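PDB 5BSZ: N-methyltransferase from Streptoalloteichus sp. ATCC 53650, which probably transfers a methyl group from S-adenosylmethionine to the amino nitrogen of a deoxysugar destined for the antibiotic kedarcidin. Local coordinates for residues Leu21-Arg26 / Val172-Arg177; Gly47-Leu52 / Val107-Cys112; Phe102-Val107 / Ala135-Val140; Glu168-Val173 / Ala193-Gly198. One frame throughout, in Å; residues are numbered along the deposited sequence.

Contact 1: residues Leu21-Arg26 / Val172-Arg177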
loop_
_atom_site.group_PDB
_atom_site.type_symbol
_atom_site.label_atom_id
_atom_site.label_comp_id
_atom_site.label_asym_id
_atom_site.label_seq_id
_atom_site.Cartn_x
_atom_site.Cartn_y
_atom_site.Cartn_z
ATOM N N LEU A 21 -6.910 1.267 -20.237
ATOM C CA LEU A 21 -7.287 2.009 -21.426
ATOM C C LEU A 21 -8.744 1.705 -21.786
ATOM O O LEU A 21 -9.460 2.622 -22.212
ATOM C CB LEU A 21 -6.272 1.824 -22.575
ATOM C CG LEU A 21 -4.885 2.484 -22.343
ATOM C CD1 LEU A 21 -4.082 2.829 -23.616
ATOM C CD2 LEU A 21 -4.978 3.726 -21.468
ATOM N N PHE A 22 -9.196 0.463 -21.578
ATOM C CA PHE A 22 -10.619 0.111 -21.760
ATOM C C PHE A 22 -11.452 1.071 -20.918
ATOM O O PHE A 22 -12.435 1.677 -21.358
ATOM C CB PHE A 22 -10.951 -1.310 -21.276
ATOM C CG PHE A 22 -12.311 -1.406 -20.627
ATOM C CD1 PHE A 22 -12.444 -1.440 -19.241
ATOM C CD2 PHE A 22 -13.468 -1.404 -21.405
ATOM C CE1 PHE A 22 -13.696 -1.498 -18.647
ATOM C CE2 PHE A 22 -14.724 -1.460 -20.815
ATOM C CZ PHE A 22 -14.838 -1.507 -19.435
ATOM N N TYR A 23 -11.016 1.180 -19.672
ATOM C CA TYR A 23 -11.787 1.799 -18.629
ATOM C C TYR A 23 -11.896 3.311 -18.854
ATOM O O TYR A 23 -13.004 3.848 -18.947
ATOM C CB TYR A 23 -11.138 1.440 -17.295
ATOM C CG TYR A 23 -12.102 1.552 -16.161
ATOM C CD1 TYR A 23 -12.742 0.429 -15.648
ATOM C CD2 TYR A 23 -12.401 2.788 -15.630
ATOM C CE1 TYR A 23 -13.645 0.542 -14.608
ATOM C CE2 TYR A 23 -13.297 2.913 -14.592
ATOM C CZ TYR A 23 -13.916 1.792 -14.081
ATOM O OH TYR A 23 -14.799 1.956 -13.035
ATOM N N ARG A 24 -10.748 3.982 -18.957
ATOM C CA ARG A 24 -10.675 5.361 -19.441
ATOM C C ARG A 24 -11.569 5.613 -20.658
ATOM O O ARG A 24 -12.219 6.658 -20.750
ATOM C CB ARG A 24 -9.242 5.699 -19.844
ATOM C CG ARG A 24 -8.308 6.059 -18.702
ATOM C CD ARG A 24 -6.994 6.561 -19.279
ATOM N NE ARG A 24 -5.920 6.580 -18.293
ATOM C CZ ARG A 24 -4.619 6.532 -18.580
ATOM N NH1 ARG A 24 -4.196 6.454 -19.836
ATOM N NH2 ARG A 24 -3.729 6.558 -17.596
ATOM N N GLY A 25 -11.592 4.659 -21.588
ATOM C CA GLY A 25 -12.276 4.825 -22.871
ATOM C C GLY A 25 -13.795 4.897 -22.834
ATOM O O GLY A 25 -14.436 5.113 -23.862
ATOM N N ARG A 26 -14.388 4.742 -21.655
ATOM C CA ARG A 26 -15.804 4.405 -21.588
ATOM C C ARG A 26 -16.732 5.533 -22.051
ATOM O O ARG A 26 -17.651 5.291 -22.842
ATOM C CB ARG A 26 -16.154 3.878 -20.194
ATOM C CG ARG A 26 -15.939 2.374 -20.080
ATOM C CD ARG A 26 -15.836 1.923 -18.633
ATOM N NE ARG A 26 -16.632 2.756 -17.738
ATOM C CZ ARG A 26 -17.952 2.668 -17.608
ATOM N NH1 ARG A 26 -18.638 1.784 -18.328
ATOM N NH2 ARG A 26 -18.594 3.455 -16.755
ATOM N N VAL A 172 -15.546 -2.663 -10.303
ATOM C CA VAL A 172 -14.318 -1.875 -10.349
ATOM C C VAL A 172 -14.653 -0.415 -10.182
ATOM O O VAL A 172 -15.527 0.103 -10.868
ATOM C CB VAL A 172 -13.616 -2.087 -11.711
ATOM C CG1 VAL A 172 -12.333 -1.282 -11.822
ATOM C CG2 VAL A 172 -13.348 -3.567 -11.891
ATOM N N VAL A 173 -14.000 0.254 -9.242
ATOM C CA VAL A 173 -14.157 1.663 -9.076
ATOM C C VAL A 173 -12.848 2.358 -9.369
ATOM O O VAL A 173 -11.776 1.804 -9.100
ATOM C CB VAL A 173 -14.631 1.989 -7.653
ATOM C CG1 VAL A 173 -15.900 1.214 -7.359
ATOM C CG2 VAL A 173 -13.585 1.576 -6.642
ATOM N N ARG A 174 -12.947 3.579 -9.879
ATOM C CA ARG A 174 -11.798 4.378 -10.276
ATOM C C ARG A 174 -11.894 5.781 -9.768
ATOM O O ARG A 174 -12.958 6.387 -9.791
ATOM C CB ARG A 174 -11.691 4.425 -11.818
ATOM C CG ARG A 174 -10.508 5.230 -12.359
ATOM C CD ARG A 174 -10.449 5.249 -13.896
ATOM N NE ARG A 174 -9.242 5.891 -14.446
ATOM C CZ ARG A 174 -9.099 7.199 -14.655
ATOM N NH1 ARG A 174 -10.085 8.034 -14.360
ATOM N NH2 ARG A 174 -7.964 7.681 -15.159
ATOM N N LEU A 175 -10.778 6.340 -9.309
ATOM C CA LEU A 175 -10.755 7.722 -8.859
ATOM C C LEU A 175 -9.471 8.330 -9.392
ATOM O O LEU A 175 -8.413 7.709 -9.288
ATOM C CB LEU A 175 -10.753 7.791 -7.338
ATOM C CG LEU A 175 -10.822 9.109 -6.614
ATOM C CD1 LEU A 175 -12.121 9.773 -7.047
ATOM C CD2 LEU A 175 -10.782 8.996 -5.082
ATOM N N SER A 176 -9.565 9.554 -9.895
ATOM C CA SER A 176 -8.417 10.189 -10.508
ATOM C C SER A 176 -8.357 11.645 -10.078
ATOM O O SER A 176 -9.382 12.245 -9.731
ATOM C CB SER A 176 -8.514 10.012 -12.025
ATOM O OG SER A 176 -9.434 10.943 -12.569
ATOM N N ARG A 177 -7.165 12.217 -10.124
ATOM C CA ARG A 177 -6.912 13.565 -9.657
ATOM C C ARG A 177 -5.754 14.099 -10.466
ATOM O O ARG A 177 -4.863 13.313 -10.820
ATOM C CB ARG A 177 -6.455 13.511 -8.239
ATOM C CG ARG A 177 -6.352 14.858 -7.616
ATOM C CD ARG A 177 -5.678 14.713 -6.300
ATOM N NE ARG A 177 -5.378 16.041 -5.813
ATOM C CZ ARG A 177 -4.157 16.527 -5.659
ATOM N NH1 ARG A 177 -4.027 17.757 -5.210
ATOM N NH2 ARG A 177 -3.075 15.812 -5.931
#
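Tyr23 reaches from the helix 18-24 to the strand 171-181, making a helix-on-sheet contact in which one aromatic side chain does most of the work. With CG anti to the backbone N (chi1 -158°), the ring leaves the helix toward the strand, and its hydroxyl donates to the carbonyl of Val172, OH to O 2.9 Å. The donor stands well above the plane of that carbonyl, 56° out of it. Two neighbours flank the ring on the way: Val172 CG1 lies 3.6 Å from Tyr23 CE1, while the aliphatic part of Arg174 slides past the CD2 and CE2 atoms, its CB 3.5 Å from Tyr23 CE2. Arg174 is extended from CG to NE, and its NE is hydrogen-bonded to Tyr191, whose ring also meets Tyr23 edge-to-face. Farther out, Arg24 NE and Arg174 NH2 approach to 3.9 Å, a like-charged pair, but Arg24 is poorly ordered and little rests on it. A phenylalanine in place of Tyr23 would probably keep the ring packing but leave the carbonyl of Val172 without this donor. Leu21, two residues earlier on the same helix, touches S-adenosyl-L-homocysteine. The contact joins this N-terminal helix, beside the cofactor pocket, to the four-stranded antiparallel sheet.

Contact 2: residues Gly47-Leu52 / Val107-Cys112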
loop_
_atom_site.group_PDB
_atom_site.type_symbol
_atom_site.label_atom_id
_atom_site.label_comp_id
_atom_site.label_asym_id
_atom_site.label_seq_id
_atom_site.Cartn_x
_atom_site.Cartn_y
_atom_site.Cartn_z
ATOM N N GLY A 47 -7.675 12.758 -51.739
ATOM C CA GLY A 47 -7.534 11.354 -52.094
ATOM C C GLY A 47 -6.874 10.544 -50.996
ATOM O O GLY A 47 -6.540 9.395 -51.241
ATOM N N ALA A 48 -6.677 11.107 -49.792
ATOM C CA ALA A 48 -5.862 10.434 -48.751
ATOM C C ALA A 48 -6.393 9.037 -48.453
ATOM O O ALA A 48 -7.600 8.869 -48.177
ATOM C CB ALA A 48 -5.883 11.268 -47.466
ATOM N N ARG A 49 -5.536 8.013 -48.450
ATOM C CA ARG A 49 -6.046 6.652 -48.152
ATOM C C ARG A 49 -5.203 5.834 -47.188
ATOM O O ARG A 49 -5.593 4.738 -46.782
ATOM C CB ARG A 49 -6.275 5.828 -49.425
ATOM C CG ARG A 49 -5.032 5.509 -50.224
ATOM C CD ARG A 49 -5.253 4.624 -51.463
ATOM N NE ARG A 49 -6.055 3.402 -51.320
ATOM C CZ ARG A 49 -5.662 2.165 -51.003
ATOM N NH1 ARG A 49 -6.595 1.214 -50.984
ATOM N NH2 ARG A 49 -4.407 1.815 -50.671
ATOM N N SER A 50 -4.031 6.359 -46.849
ATOM C CA SER A 50 -3.142 5.721 -45.911
ATOM C C SER A 50 -2.914 6.628 -44.697
ATOM O O SER A 50 -2.831 7.848 -44.827
ATOM C CB SER A 50 -1.794 5.377 -46.536
ATOM O OG SER A 50 -1.087 6.512 -46.935
ATOM N N LEU A 51 -2.823 5.982 -43.540
ATOM C CA LEU A 51 -2.753 6.720 -42.248
ATOM C C LEU A 51 -1.948 5.930 -41.223
ATOM O O LEU A 51 -2.127 4.702 -41.053
ATOM C CB LEU A 51 -4.157 6.985 -41.711
ATOM C CG LEU A 51 -4.202 7.774 -40.378
ATOM C CD1 LEU A 51 -5.350 8.751 -40.373
ATOM C CD2 LEU A 51 -4.307 6.850 -39.193
ATOM N N LEU A 52 -1.064 6.644 -40.530
ATOM C CA LEU A 52 -0.386 6.122 -39.354
ATOM C C LEU A 52 -0.796 6.831 -38.044
ATOM O O LEU A 52 -0.786 8.051 -37.988
ATOM C CB LEU A 52 1.106 6.277 -39.562
ATOM C CG LEU A 52 1.970 5.994 -38.330
ATOM C CD1 LEU A 52 2.054 4.507 -38.044
ATOM C CD2 LEU A 52 3.356 6.564 -38.355
ATOM N N VAL A 107 6.040 6.054 -46.188
ATOM C CA VAL A 107 5.213 7.189 -45.896
ATOM C C VAL A 107 3.741 6.826 -45.985
ATOM O O VAL A 107 3.361 5.739 -46.437
ATOM C CB VAL A 107 5.591 8.410 -46.762
ATOM C CG1 VAL A 107 7.072 8.734 -46.534
ATOM C CG2 VAL A 107 5.302 8.151 -48.243
ATOM N N PHE A 108 2.932 7.775 -45.527
ATOM C CA PHE A 108 1.499 7.648 -45.408
ATOM C C PHE A 108 0.923 8.992 -45.829
ATOM O O PHE A 108 1.592 9.996 -45.660
ATOM C CB PHE A 108 1.090 7.388 -43.955
ATOM C CG PHE A 108 1.625 6.119 -43.381
ATOM C CD1 PHE A 108 2.888 6.079 -42.848
ATOM C CD2 PHE A 108 0.852 4.995 -43.306
ATOM C CE1 PHE A 108 3.392 4.923 -42.279
ATOM C CE2 PHE A 108 1.367 3.825 -42.794
ATOM C CZ PHE A 108 2.617 3.767 -42.276
ATOM N N ASP A 109 -0.319 9.030 -46.330
ATOM C CA ASP A 109 -0.966 10.304 -46.654
ATOM C C ASP A 109 -1.200 11.198 -45.412
ATOM O O ASP A 109 -1.179 12.406 -45.510
ATOM C CB ASP A 109 -2.330 10.055 -47.296
ATOM C CG ASP A 109 -2.190 9.332 -48.669
ATOM O OD1 ASP A 109 -1.210 9.668 -49.324
ATOM O OD2 ASP A 109 -2.955 8.406 -49.007
ATOM N N ALA A 110 -1.426 10.568 -44.268
ATOM C CA ALA A 110 -1.651 11.281 -42.977
ATOM C C ALA A 110 -0.960 10.573 -41.809
ATOM O O ALA A 110 -0.848 9.328 -41.766
ATOM C CB ALA A 110 -3.127 11.330 -42.681
ATOM N N VAL A 111 -0.496 11.373 -40.856
ATOM C CA VAL A 111 0.016 10.847 -39.577
ATOM C C VAL A 111 -0.737 11.581 -38.438
ATOM O O VAL A 111 -0.859 12.830 -38.416
ATOM C CB VAL A 111 1.543 11.023 -39.471
ATOM C CG1 VAL A 111 2.087 10.584 -38.111
ATOM C CG2 VAL A 111 2.315 10.247 -40.558
ATOM N N CYS A 112 -1.238 10.817 -37.472
ATOM C CA CYS A 112 -1.856 11.470 -36.322
ATOM C C CYS A 112 -1.280 10.988 -35.000
ATOM O O CYS A 112 -0.718 9.882 -34.874
ATOM C CB CYS A 112 -3.384 11.360 -36.372
ATOM S SG CYS A 112 -4.020 9.668 -36.317
#
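Leu51 and Leu52 pair with Ala110 and Val111 in parallel register, and backbone hydrogen bonds form the first group of interactions. Leu52 N donates to Ala110 O at 3.0 Å and Cys112 N to Leu52 O at 2.8 Å, with Ala110 N to Ser50 O completing the series. Side-chain-to-backbone bonds take over where the strands begin. Asp109 OD2 accepts from two successive amides, Arg49 N at 2.7 Å, in an almost straight bond (179°), and Ser50 N at 3.2 Å; they arrive from opposite faces of the carboxylate plane. In return Ser50 OG, set between its own backbone N and carbonyl carbon (chi1 64°), accepts from Asp109 N at 2.7 Å. The apolar group is led by a CH-pi contact: Leu52 CB sits over the centre of the Phe108 ring, 3.7 Å from the centroid. On the sheet face of Leu51 and Ala110, Leu51 CD1 meets Ala110 CB at 4.1 Å and its CD2 meets the sulfur of Cys112, with Val37 and Val41 of helix 30-44 covering that side. The reciprocal Asp109 and Ser50 bonds thus occupy backbone amides at the entry to two central strands of the Rossmann-like sheet, and the two amide donors would probably favour a charged carboxylate.

Contact 3: residues Phe102-Val107 / Ala135-Val140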
loop_
_atom_site.group_PDB
_atom_site.type_symbol
_atom_site.label_atom_id
_atom_site.label_comp_id
_atom_site.label_asym_id
_atom_site.label_seq_id
_atom_site.Cartn_x
_atom_site.Cartn_y
_atom_site.Cartn_z
ATOM N N PHE A 102 11.460 6.898 -34.449
ATOM C CA PHE A 102 11.057 5.647 -35.088
ATOM C C PHE A 102 11.184 5.892 -36.621
ATOM O O PHE A 102 11.239 7.037 -37.097
ATOM C CB PHE A 102 9.624 5.224 -34.694
ATOM C CG PHE A 102 8.543 6.130 -35.216
ATOM C CD1 PHE A 102 8.137 7.256 -34.515
ATOM C CD2 PHE A 102 7.909 5.851 -36.427
ATOM C CE1 PHE A 102 7.182 8.120 -35.025
ATOM C CE2 PHE A 102 6.952 6.701 -36.934
ATOM C CZ PHE A 102 6.571 7.838 -36.232
ATOM N N ASP A 103 11.216 4.807 -37.372
ATOM C CA ASP A 103 11.320 4.869 -38.845
ATOM C C ASP A 103 10.791 3.537 -39.347
ATOM O O ASP A 103 11.292 2.480 -39.012
ATOM C CB ASP A 103 12.780 5.081 -39.245
ATOM C CG ASP A 103 13.156 6.543 -39.218
ATOM O OD1 ASP A 103 12.608 7.299 -40.057
ATOM O OD2 ASP A 103 13.964 6.946 -38.339
ATOM N N LEU A 104 9.733 3.621 -40.121
ATOM C CA LEU A 104 8.994 2.477 -40.589
ATOM C C LEU A 104 9.390 2.190 -42.068
ATOM O O LEU A 104 8.893 1.243 -42.603
ATOM C CB LEU A 104 7.509 2.835 -40.566
ATOM C CG LEU A 104 6.948 3.186 -39.187
ATOM C CD1 LEU A 104 5.437 3.259 -39.257
ATOM C CD2 LEU A 104 7.324 2.153 -38.132
ATOM N N GLY A 105 10.190 3.033 -42.722
ATOM C CA GLY A 105 10.626 2.779 -44.101
ATOM C C GLY A 105 9.545 3.003 -45.146
ATOM O O GLY A 105 9.633 2.435 -46.206
ATOM N N ARG A 106 8.498 3.776 -44.833
ATOM C CA ARG A 106 7.441 4.171 -45.767
ATOM C C ARG A 106 6.832 5.469 -45.298
ATOM O O ARG A 106 7.058 5.922 -44.145
ATOM C CB ARG A 106 6.323 3.118 -45.876
ATOM C CG ARG A 106 5.557 2.954 -44.531
ATOM C CD ARG A 106 4.227 2.247 -44.768
ATOM N NE ARG A 106 3.334 3.042 -45.586
ATOM C CZ ARG A 106 2.135 2.649 -45.956
ATOM N NH1 ARG A 106 1.728 1.422 -45.677
ATOM N NH2 ARG A 106 1.417 3.464 -46.718
ATOM N N VAL A 107 6.040 6.054 -46.188
ATOM C CA VAL A 107 5.213 7.189 -45.896
ATOM C C VAL A 107 3.741 6.826 -45.985
ATOM O O VAL A 107 3.361 5.739 -46.437
ATOM C CB VAL A 107 5.591 8.410 -46.762
ATOM C CG1 VAL A 107 7.072 8.734 -46.534
ATOM C CG2 VAL A 107 5.302 8.151 -48.243
ATOM N N ALA A 135 6.689 13.674 -39.261
ATOM C CA ALA A 135 6.793 14.368 -40.554
ATOM C C ALA A 135 7.604 13.595 -41.607
ATOM O O ALA A 135 7.271 13.675 -42.796
ATOM C CB ALA A 135 7.410 15.753 -40.343
ATOM N N ARG A 136 8.630 12.847 -41.217
ATOM C CA ARG A 136 9.318 12.052 -42.225
ATOM C C ARG A 136 8.585 10.801 -42.655
ATOM O O ARG A 136 9.094 10.055 -43.486
ATOM C CB ARG A 136 10.727 11.700 -41.817
ATOM C CG ARG A 136 10.866 10.836 -40.615
ATOM C CD ARG A 136 12.290 11.018 -40.087
ATOM N NE ARG A 136 12.502 10.115 -38.962
ATOM C CZ ARG A 136 12.937 10.456 -37.743
ATOM N NH1 ARG A 136 13.275 11.717 -37.428
ATOM N NH2 ARG A 136 13.028 9.503 -36.826
ATOM N N HIS A 137 7.416 10.543 -42.067
ATOM C CA HIS A 137 6.567 9.498 -42.612
ATOM C C HIS A 137 5.479 10.036 -43.492
ATOM O O HIS A 137 4.468 9.351 -43.707
ATOM C CB HIS A 137 5.954 8.668 -41.499
ATOM C CG HIS A 137 6.979 7.851 -40.794
ATOM N ND1 HIS A 137 7.834 8.370 -39.837
ATOM C CD2 HIS A 137 7.348 6.567 -40.987
ATOM C CE1 HIS A 137 8.654 7.417 -39.435
ATOM N NE2 HIS A 137 8.385 6.320 -40.129
ATOM N N LEU A 138 5.672 11.269 -43.967
ATOM C CA LEU A 138 4.728 11.891 -44.884
ATOM C C LEU A 138 5.372 12.217 -46.228
ATOM O O LEU A 138 6.537 12.629 -46.249
ATOM C CB LEU A 138 4.238 13.236 -44.343
ATOM C CG LEU A 138 3.397 13.193 -43.070
ATOM C CD1 LEU A 138 3.149 14.589 -42.538
ATOM C CD2 LEU A 138 2.109 12.496 -43.340
ATOM N N PRO A 139 4.607 12.108 -47.327
ATOM C CA PRO A 139 5.119 12.676 -48.577
ATOM C C PRO A 139 4.873 14.187 -48.617
ATOM O O PRO A 139 4.246 14.742 -47.717
ATOM C CB PRO A 139 4.235 12.021 -49.614
ATOM C CG PRO A 139 2.915 12.014 -48.932
ATOM C CD PRO A 139 3.253 11.574 -47.515
ATOM N N VAL A 140 5.298 14.854 -49.685
ATOM C CA VAL A 140 4.937 16.263 -49.881
ATOM C C VAL A 140 3.440 16.318 -50.002
ATOM O O VAL A 140 2.825 15.468 -50.632
ATOM C CB VAL A 140 5.606 16.878 -51.131
ATOM C CG1 VAL A 140 5.001 18.251 -51.439
ATOM C CG2 VAL A 140 7.100 17.023 -50.872
HETATM O O HOH W 1 9.713 7.394 -43.615
#
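His137 is the tightly packed, buried part of this contact between two loops; the solvent side holds Asp103, gripped by Arg136, and Val107. The imidazole, with CG anti to the carbonyl carbon (chi1 -69°), accepts from Leu104 N at NE2, 3.0 Å away and only 2° out of the ring plane. At its other nitrogen, ND1 is bonded to the carbonyl of Ala133, so the ring is held at both ends. Phe102 lies across one face in a near-parallel pair, slid so that the rings barely overlap; their exact spacing is doubtful. Toward the outside, Arg136 NE forms a salt bridge with Asp103 OD1 at 3.0 Å, and its NH2 donates to Phe102 O at 3.1 Å and weakly to Asp103 OD2; Asp101 is a further salt-bridge partner of NH2. An alanine at Arg136 would probably leave Asp103 without its charge partner and the carbonyl of Phe102 without this donor. A water bridges Arg106 O and Arg136 O, while the loose part is apolar, Val107 CB resting on Pro139 CD at 4.0 Å. The type I turn from Ala135 to Leu138 thus ties the end of helix 124-135 to the loop leading into strand 110-113, within the Rossmann-like methyltransferase domain.

Contact 4: residues Glu168-Val173 / Ala193-Gly198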
loop_
_atom_site.group_PDB
_atom_site.type_symbol
_atom_site.label_atom_id
_atom_site.label_comp_id
_atom_site.label_asym_id
_atom_site.label_seq_id
_atom_site.Cartn_x
_atom_site.Cartn_y
_atom_site.Cartn_z
ATOM N N GLU A 168 -21.385 -8.729 -13.177
ATOM C CA GLU A 168 -21.785 -9.935 -12.466
ATOM C C GLU A 168 -20.578 -10.533 -11.733
ATOM O O GLU A 168 -19.606 -10.993 -12.347
ATOM C CB GLU A 168 -22.429 -10.954 -13.425
ATOM C CG GLU A 168 -23.316 -11.997 -12.747
ATOM C CD GLU A 168 -24.573 -11.430 -12.085
ATOM O OE1 GLU A 168 -24.874 -10.219 -12.205
ATOM O OE2 GLU A 168 -25.288 -12.212 -11.422
ATOM N N GLY A 169 -20.647 -10.523 -10.407
ATOM C CA GLY A 169 -19.539 -11.041 -9.589
ATOM C C GLY A 169 -18.243 -10.221 -9.536
ATOM O O GLY A 169 -17.265 -10.702 -8.982
ATOM N N ARG A 170 -18.233 -9.016 -10.107
ATOM C CA ARG A 170 -17.066 -8.127 -10.175
ATOM C C ARG A 170 -17.492 -6.655 -10.269
ATOM O O ARG A 170 -18.410 -6.301 -11.009
ATOM C CB ARG A 170 -16.194 -8.488 -11.364
ATOM C CG ARG A 170 -14.887 -7.714 -11.453
ATOM C CD ARG A 170 -13.825 -8.557 -12.148
ATOM N NE ARG A 170 -12.661 -7.784 -12.581
ATOM C CZ ARG A 170 -11.497 -7.700 -11.933
ATOM N NH1 ARG A 170 -11.295 -8.329 -10.778
ATOM N NH2 ARG A 170 -10.504 -6.974 -12.440
ATOM N N THR A 171 -16.880 -5.817 -9.445
ATOM C CA THR A 171 -17.094 -4.374 -9.408
ATOM C C THR A 171 -15.716 -3.684 -9.462
ATOM O O THR A 171 -14.815 -4.080 -8.748
ATOM C CB THR A 171 -17.795 -3.960 -8.111
ATOM O OG1 THR A 171 -19.144 -4.394 -8.116
ATOM C CG2 THR A 171 -17.866 -2.479 -7.950
ATOM N N VAL A 172 -15.546 -2.663 -10.303
ATOM C CA VAL A 172 -14.318 -1.875 -10.349
ATOM C C VAL A 172 -14.653 -0.415 -10.182
ATOM O O VAL A 172 -15.527 0.103 -10.868
ATOM C CB VAL A 172 -13.616 -2.087 -11.711
ATOM C CG1 VAL A 172 -12.333 -1.282 -11.822
ATOM C CG2 VAL A 172 -13.348 -3.567 -11.891
ATOM N N VAL A 173 -14.000 0.254 -9.242
ATOM C CA VAL A 173 -14.157 1.663 -9.076
ATOM C C VAL A 173 -12.848 2.358 -9.369
ATOM O O VAL A 173 -11.776 1.804 -9.100
ATOM C CB VAL A 173 -14.631 1.989 -7.653
ATOM C CG1 VAL A 173 -15.900 1.214 -7.359
ATOM C CG2 VAL A 173 -13.585 1.576 -6.642
ATOM N N ALA A 193 -10.625 -3.090 -7.323
ATOM C CA ALA A 193 -11.452 -4.133 -7.903
ATOM C C ALA A 193 -11.701 -5.233 -6.898
ATOM O O ALA A 193 -10.772 -5.628 -6.213
ATOM C CB ALA A 193 -10.778 -4.746 -9.102
ATOM N N ALA A 194 -12.900 -5.819 -6.964
ATOM C CA ALA A 194 -13.297 -6.893 -6.085
ATOM C C ALA A 194 -14.099 -7.923 -6.871
ATOM O O ALA A 194 -14.934 -7.541 -7.681
ATOM C CB ALA A 194 -14.085 -6.333 -4.926
ATOM N N ASP A 195 -13.710 -9.189 -6.743
ATOM C CA ASP A 195 -14.470 -10.326 -7.282
ATOM C C ASP A 195 -14.248 -11.506 -6.352
ATOM O O ASP A 195 -13.755 -11.321 -5.235
ATOM C CB ASP A 195 -14.024 -10.690 -8.705
ATOM C CG ASP A 195 -12.544 -11.004 -8.818
ATOM O OD1 ASP A 195 -12.030 -10.707 -9.900
ATOM O OD2 ASP A 195 -11.854 -11.524 -7.901
ATOM N N ALA A 196 -14.507 -12.719 -6.836
ATOM C CA ALA A 196 -14.475 -13.903 -5.973
ATOM C C ALA A 196 -13.060 -14.210 -5.546
ATOM O O ALA A 196 -12.855 -14.919 -4.562
ATOM C CB ALA A 196 -15.082 -15.121 -6.681
ATOM N N THR A 197 -12.081 -13.682 -6.280
ATOM C CA THR A 197 -10.689 -13.938 -5.974
ATOM C C THR A 197 -10.160 -12.983 -4.889
ATOM O O THR A 197 -9.058 -13.187 -4.401
ATOM C CB THR A 197 -9.781 -13.907 -7.241
ATOM O OG1 THR A 197 -9.716 -12.582 -7.796
ATOM C CG2 THR A 197 -10.291 -14.868 -8.332
ATOM N N GLY A 198 -10.900 -11.930 -4.549
ATOM C CA GLY A 198 -10.409 -10.944 -3.573
ATOM C C GLY A 198 -10.512 -9.512 -4.061
ATOM O O GLY A 198 -11.277 -9.173 -4.990
HETATM O O HOH W 2 -10.037 -8.530 -7.822
#
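Arg170 starts with CG anti to its backbone N (chi1 -174°) and runs extended to NE, while Asp195 turns CG between its backbone N and carbonyl carbon (chi1 57°); the two side chains then lie side by side, pointing the same way. They meet in a salt bridge between Arg170 NH1 and Asp195 OD1, 2.6 Å apart, although the N-H points poorly at the oxygen and the hydrogen bond within it is weak. OD1 lies near the plane of the guanidinium, at its edge, whereas Ala193 CB sits over one of its faces, 4.0 Å from NH1. The other carboxylate oxygen serves its own segment. Asp195 OD2 accepts from Thr197 N at 2.7 Å, forming an Asx turn within the type I turn from Asp195 to Gly198, so one carboxylate links the arginine to the turn. A water that donates to Gly198 O also accepts weakly from Arg170 NH1.

The backbones run antiparallel beside this pair. Thr171 and Ala194 form a hydrogen-bonded pair, Thr171 N to Ala194 O and Ala194 N to Thr171 O both at 3.1 Å, and Val172 with Ala193 follows as a non-hydrogen-bonded pair in which Val172 CG2 touches Ala193 CB at 4.0 Å. These residues belong to the open end of the hairpin formed by strands 171-181 and 184-195. Strand 160-166 continues the sheet beyond Val172 through Val165, strand 198-209 beyond Ala193 through Arg200, and Leu175 of the second subunit packs on Thr171 and Ala194.

Contacts 2 and 3 belong to the Rossmann-like half of the chain, and contacts 1 and 4 to the antiparallel sheet on the opposite side of the chain's centre. Contact 2 is the buried one, joined by parallel backbone bonds and a carboxylate turned onto amides; contact 3, about 10 Å away centre to centre, is partly buried and relies on side chains, and the two touch where Phe108 N probably bonds to His137 O. Contacts 1 and 4, both partly buried, share Val172 and Val173: contact 1 rests a helix on strand 171-181 through one tyrosine, contact 4 pairs that strand by antiparallel backbone bonds, with a salt bridge at the hairpin's open end. Both reach the second subunit, unlike contacts 2 and 3.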